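Local coordinates for CELL WALL surface anchor family protein (Streptococcus pneumoniae, PDB 2WW8) that serves as the adhesin of the pneumococcal pilus, probably attaching the bacterium to host cells through an integrin-like metal-binding domain, at residues Ala248-Glu253 and Thr570-Ile575; Phe383-Gly388 and Val537-Asn542. One frame throughout, in Å; residues are numbered along the deposited sequence.

Interaction 1: Ala248-Glu253 and Thr570-Ile575; sequences AERAGE and TDTTKI
Arg-250 leaves helix 247-263 toward the 570-575 loop with CG anti to its carbonyl carbon (chi1 -64°), and an extended chain from CG to NE carries the guanidinium across Thr-572 at roughly a right angle. Arg-250 NH1 donates to Thr-572 OG1 at 2.8 Å, with an N-H...O angle of 153°; the hydroxyl oxygen lies close to the guanidinium plane, so the bond is made at the edge of the group. Thr-573, running alongside the arginine, sets its methyl over one face near the rim, with CG2 3.5 Å from Arg-250 NH1. Asp-571 holds this threonine in place: OD1 accepts Thr-573 N at 3.0 Å, closing an Asx turn, and also Thr-573 OG1 at 2.7 Å, both met from above the carboxylate plane. Beside this polar group, Ile-575, opening helix 575-583, brings CD1 to 4.5 Å from Ala-251 CB. Thr-572 OG1 is also hydrogen-bonded to the backbone oxygen of Ala-245, so this buried hydroxyl is gripped twice. Arg-250 NH1 lies 5.1 Å from Asp-571 OD1, too far for a salt bridge, so across this contact a neutral hydroxyl holds the arginine, with the carboxylate at most a longer-range influence.

Interaction 2: Phe383-Gly388 and Val537-Asn542; sequences FHITDG and VGIGIN. With MG (magnesium ion), chain B.
Backbone hydrogen bonds define the pairing of strands 383-386 and 537-539, whose axes run parallel within 9° and 4.9 Å apart. Val-537 N donates to His-384 O (2.8 Å), almost along the C=O axis, while Thr-386 N reaches Val-537 O (3.0 Å) and Ile-539 N reaches Thr-386 O (2.8 Å), each in the carbonyl plane. CA-H...O contacts from Ile-385 and Gly-538 supplement them. Apolar contacts follow the sheet faces: on the face bearing Ile-385 and Val-537, Ile-385 CG2 meets Ile-539 CD1 obliquely at 3.7 Å. Past the strand ends, Ile-541 brings CD1 against the Asp-387 to Gly-388 peptide, 3.1 Å from Gly-388 N. Thr-386 OG1 accepts from Gly-388 N in an ST turn and is also hydrogen-bonded to Asp-232 OD2, which accepts from the Asp-387 backbone N as well, a second-shell grip. Water 2 may bridge Asp-387 O and Ile-539 O. Within these segments Asp-387 binds the metal, its CG between backbone N and carbonyl carbon (chi1 80°): OD1 meets magnesium at 2.2 Å, and OD2 is held by a salt bridge to Arg-247. Three waters, Ser-234 and Ser-236 complete six ligands, and water 3 also donates to Asp-387 O (2.7 Å). A metal at the C-terminal ends of parallel strands, bound by two serines and an aspartate, characterises the MIDAS of von Willebrand factor A-type domains, as in integrins.

Interaction 2 is nested in sequence within the long loop closed by interaction 1, and their centres lie 10 Å apart. Strands 379-386 and 533-539 are neighbours in the five-stranded parallel sheet, with strand 566-569 next at its edge; the 570-575 loop leads from that edge strand into helix 575-583. Interaction 1 therefore joins this connection to helix 247-263 above one sheet face. Direct packing links the two: Ile-575 CD1 meets Ile-539 CG1 at 3.9 Å, and Ala-251 CB meets Ile-385 CG2 at 4.0 Å. Helix 247-263 also supplies Arg-247, the salt-bridge partner of Asp-387, so one helix takes part in both the contact with the 570-575 connection and the magnesium site.

Interaction 1: Ala248-Glu253 and Thr570-Ile575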
# COMPACT_ATOMS: atom_id res chain seq x y z
N ALA A 248 -28.23 15.56 15.10
CA ALA A 248 -27.35 16.41 14.31
C ALA A 248 -26.20 15.59 13.73
O ALA A 248 -25.87 15.69 12.52
CB ALA A 248 -26.89 17.60 15.11
N GLU A 249 -25.59 14.77 14.57
CA GLU A 249 -24.42 14.08 14.08
C GLU A 249 -24.79 13.07 13.00
O GLU A 249 -24.06 12.89 12.02
CB GLU A 249 -23.51 13.51 15.17
CG GLU A 249 -23.87 12.21 15.72
CD GLU A 249 -23.03 11.74 16.89
OE1 GLU A 249 -22.14 12.44 17.42
OE2 GLU A 249 -23.31 10.61 17.31
N ARG A 250 -25.90 12.37 13.17
CA ARG A 250 -26.27 11.39 12.19
C ARG A 250 -26.76 12.02 10.88
O ARG A 250 -26.51 11.46 9.82
CB ARG A 250 -27.22 10.32 12.75
CG ARG A 250 -26.56 9.48 13.86
CD ARG A 250 -27.54 8.54 14.50
NE ARG A 250 -26.84 7.78 15.51
CZ ARG A 250 -27.38 7.00 16.45
NH1 ARG A 250 -28.70 6.80 16.55
NH2 ARG A 250 -26.58 6.35 17.28
N ALA A 251 -27.51 13.11 10.95
CA ALA A 251 -27.98 13.80 9.74
C ALA A 251 -26.76 14.38 9.05
O ALA A 251 -26.80 14.38 7.84
CB ALA A 251 -28.94 14.93 10.07
N GLY A 252 -25.77 14.89 9.81
CA GLY A 252 -24.53 15.44 9.24
C GLY A 252 -23.69 14.35 8.57
O GLY A 252 -23.26 14.52 7.42
N GLU A 253 -23.46 13.22 9.24
CA GLU A 253 -22.74 12.12 8.60
C GLU A 253 -23.48 11.60 7.35
O GLU A 253 -22.80 11.26 6.37
CB GLU A 253 -22.44 10.97 9.56
CG GLU A 253 -21.58 11.36 10.80
CD GLU A 253 -21.58 10.36 12.00
OE1 GLU A 253 -22.41 9.40 12.04
OE2 GLU A 253 -20.76 10.55 12.94
N THR A 570 -37.77 7.12 11.94
CA THR A 570 -37.90 7.12 13.39
C THR A 570 -36.57 6.68 14.00
O THR A 570 -36.19 7.07 15.09
CB THR A 570 -38.92 6.01 13.73
OG1 THR A 570 -40.20 6.54 13.48
CG2 THR A 570 -38.85 5.63 15.22
N ASP A 571 -35.86 5.83 13.28
CA ASP A 571 -34.57 5.38 13.72
C ASP A 571 -33.47 6.24 13.06
O ASP A 571 -33.16 6.07 11.88
CB ASP A 571 -34.49 3.91 13.34
CG ASP A 571 -33.17 3.28 13.76
OD1 ASP A 571 -32.17 4.01 13.99
OD2 ASP A 571 -33.11 2.05 13.84
N THR A 572 -32.87 7.14 13.82
CA THR A 572 -31.85 8.06 13.30
C THR A 572 -30.62 7.39 12.67
O THR A 572 -29.87 8.04 11.99
CB THR A 572 -31.37 9.02 14.41
OG1 THR A 572 -30.81 8.23 15.48
CG2 THR A 572 -32.51 9.91 14.89
N THR A 573 -30.38 6.10 12.89
CA THR A 573 -29.32 5.39 12.19
C THR A 573 -29.74 5.09 10.72
O THR A 573 -28.90 4.62 9.94
CB THR A 573 -28.88 4.04 12.85
OG1 THR A 573 -29.95 3.08 12.80
CG2 THR A 573 -28.36 4.15 14.32
N LYS A 574 -30.98 5.39 10.32
CA LYS A 574 -31.50 5.06 8.96
C LYS A 574 -31.75 6.29 8.07
O LYS A 574 -32.36 6.18 7.02
CB LYS A 574 -32.84 4.31 8.99
CG LYS A 574 -32.97 3.08 9.90
CD LYS A 574 -32.05 2.01 9.50
CE LYS A 574 -32.33 0.72 10.28
NZ LYS A 574 -32.16 -0.37 9.30
N ILE A 575 -31.33 7.47 8.53
CA ILE A 575 -31.36 8.63 7.66
C ILE A 575 -30.58 8.43 6.35
O ILE A 575 -31.11 8.64 5.26
CB ILE A 575 -30.86 9.86 8.42
CG1 ILE A 575 -31.73 10.12 9.66
CG2 ILE A 575 -30.77 11.11 7.46
CD1 ILE A 575 -30.99 11.00 10.66

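Interaction 2: Phe383-Gly388 and Val537-Asn542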
# COMPACT_ATOMS: atom_id res chain seq x y z
N PHE A 383 -32.66 17.80 -1.74
CA PHE A 383 -32.81 16.88 -0.59
C PHE A 383 -32.98 17.74 0.69
O PHE A 383 -32.11 18.51 1.06
CB PHE A 383 -31.55 15.98 -0.47
CG PHE A 383 -31.44 14.92 -1.51
CD1 PHE A 383 -32.06 13.69 -1.32
CD2 PHE A 383 -30.69 15.15 -2.68
CE1 PHE A 383 -31.93 12.69 -2.31
CE2 PHE A 383 -30.56 14.17 -3.63
CZ PHE A 383 -31.17 12.93 -3.46
N HIS A 384 -34.10 17.61 1.36
CA HIS A 384 -34.36 18.41 2.53
C HIS A 384 -34.45 17.45 3.74
O HIS A 384 -35.32 16.54 3.80
CB HIS A 384 -35.71 19.02 2.33
CG HIS A 384 -36.12 19.95 3.45
ND1 HIS A 384 -37.35 20.57 3.47
CD2 HIS A 384 -35.44 20.43 4.52
CE1 HIS A 384 -37.43 21.34 4.55
NE2 HIS A 384 -36.29 21.26 5.20
N ILE A 385 -33.58 17.69 4.70
CA ILE A 385 -33.57 16.88 5.91
C ILE A 385 -34.09 17.80 7.02
O ILE A 385 -33.52 18.88 7.30
CB ILE A 385 -32.14 16.40 6.25
CG1 ILE A 385 -31.66 15.43 5.18
CG2 ILE A 385 -32.06 15.77 7.69
CD1 ILE A 385 -30.11 15.48 5.03
N THR A 386 -35.16 17.37 7.68
CA THR A 386 -35.66 18.23 8.76
C THR A 386 -36.19 17.40 9.94
O THR A 386 -36.59 16.23 9.72
CB THR A 386 -36.75 19.18 8.19
OG1 THR A 386 -37.42 19.86 9.25
CG2 THR A 386 -37.74 18.46 7.31
N ASP A 387 -36.25 18.00 11.13
CA ASP A 387 -36.89 17.27 12.25
C ASP A 387 -38.09 18.05 12.80
O ASP A 387 -38.49 17.85 13.94
CB ASP A 387 -35.90 16.91 13.35
CG ASP A 387 -35.61 18.09 14.26
OD1 ASP A 387 -35.85 19.25 13.88
OD2 ASP A 387 -35.03 17.89 15.33
N GLY A 388 -38.66 18.96 12.03
CA GLY A 388 -39.85 19.65 12.55
C GLY A 388 -40.61 20.52 11.58
O GLY A 388 -40.09 21.00 10.57
N VAL A 537 -36.70 14.12 3.93
CA VAL A 537 -36.48 13.08 4.96
C VAL A 537 -36.73 13.77 6.30
O VAL A 537 -35.95 14.67 6.68
CB VAL A 537 -35.06 12.48 4.84
CG1 VAL A 537 -34.71 11.51 5.97
CG2 VAL A 537 -34.91 11.70 3.50
N GLY A 538 -37.85 13.42 6.95
CA GLY A 538 -38.16 13.88 8.31
C GLY A 538 -37.53 12.99 9.37
O GLY A 538 -37.33 11.76 9.21
N ILE A 539 -37.14 13.63 10.48
CA ILE A 539 -36.54 12.90 11.59
C ILE A 539 -37.51 12.99 12.79
O ILE A 539 -37.53 14.00 13.50
CB ILE A 539 -35.18 13.44 11.98
CG1 ILE A 539 -34.19 13.28 10.82
CG2 ILE A 539 -34.64 12.63 13.17
CD1 ILE A 539 -33.11 14.35 10.91
N GLY A 540 -38.25 11.91 13.07
CA GLY A 540 -39.07 11.86 14.27
C GLY A 540 -40.17 12.91 14.21
O GLY A 540 -40.61 13.38 15.27
N ILE A 541 -40.66 13.28 13.03
CA ILE A 541 -41.65 14.35 12.95
C ILE A 541 -43.00 13.95 13.52
O ILE A 541 -43.53 12.90 13.10
CB ILE A 541 -41.92 14.82 11.50
CG1 ILE A 541 -40.56 15.08 10.88
CG2 ILE A 541 -42.89 16.07 11.41
CD1 ILE A 541 -40.06 16.43 10.85
N ASN A 542 -43.54 14.72 14.47
CA ASN A 542 -44.83 14.34 15.06
C ASN A 542 -45.72 15.58 15.24
O ASN A 542 -46.82 15.51 15.77
CB ASN A 542 -44.64 13.61 16.41
CG ASN A 542 -43.85 14.46 17.44
OD1 ASN A 542 -43.62 15.66 17.26
ND2 ASN A 542 -43.42 13.80 18.53
MG MG B . -36.40 21.09 14.94
O HOH W 1 -41.18 16.78 15.59
O HOH W 2 -38.96 15.59 15.37
O HOH W 3 -38.05 19.99 15.61
O HOH W 4 -37.05 22.55 16.19
O HOH W 5 -37.16 21.81 13.13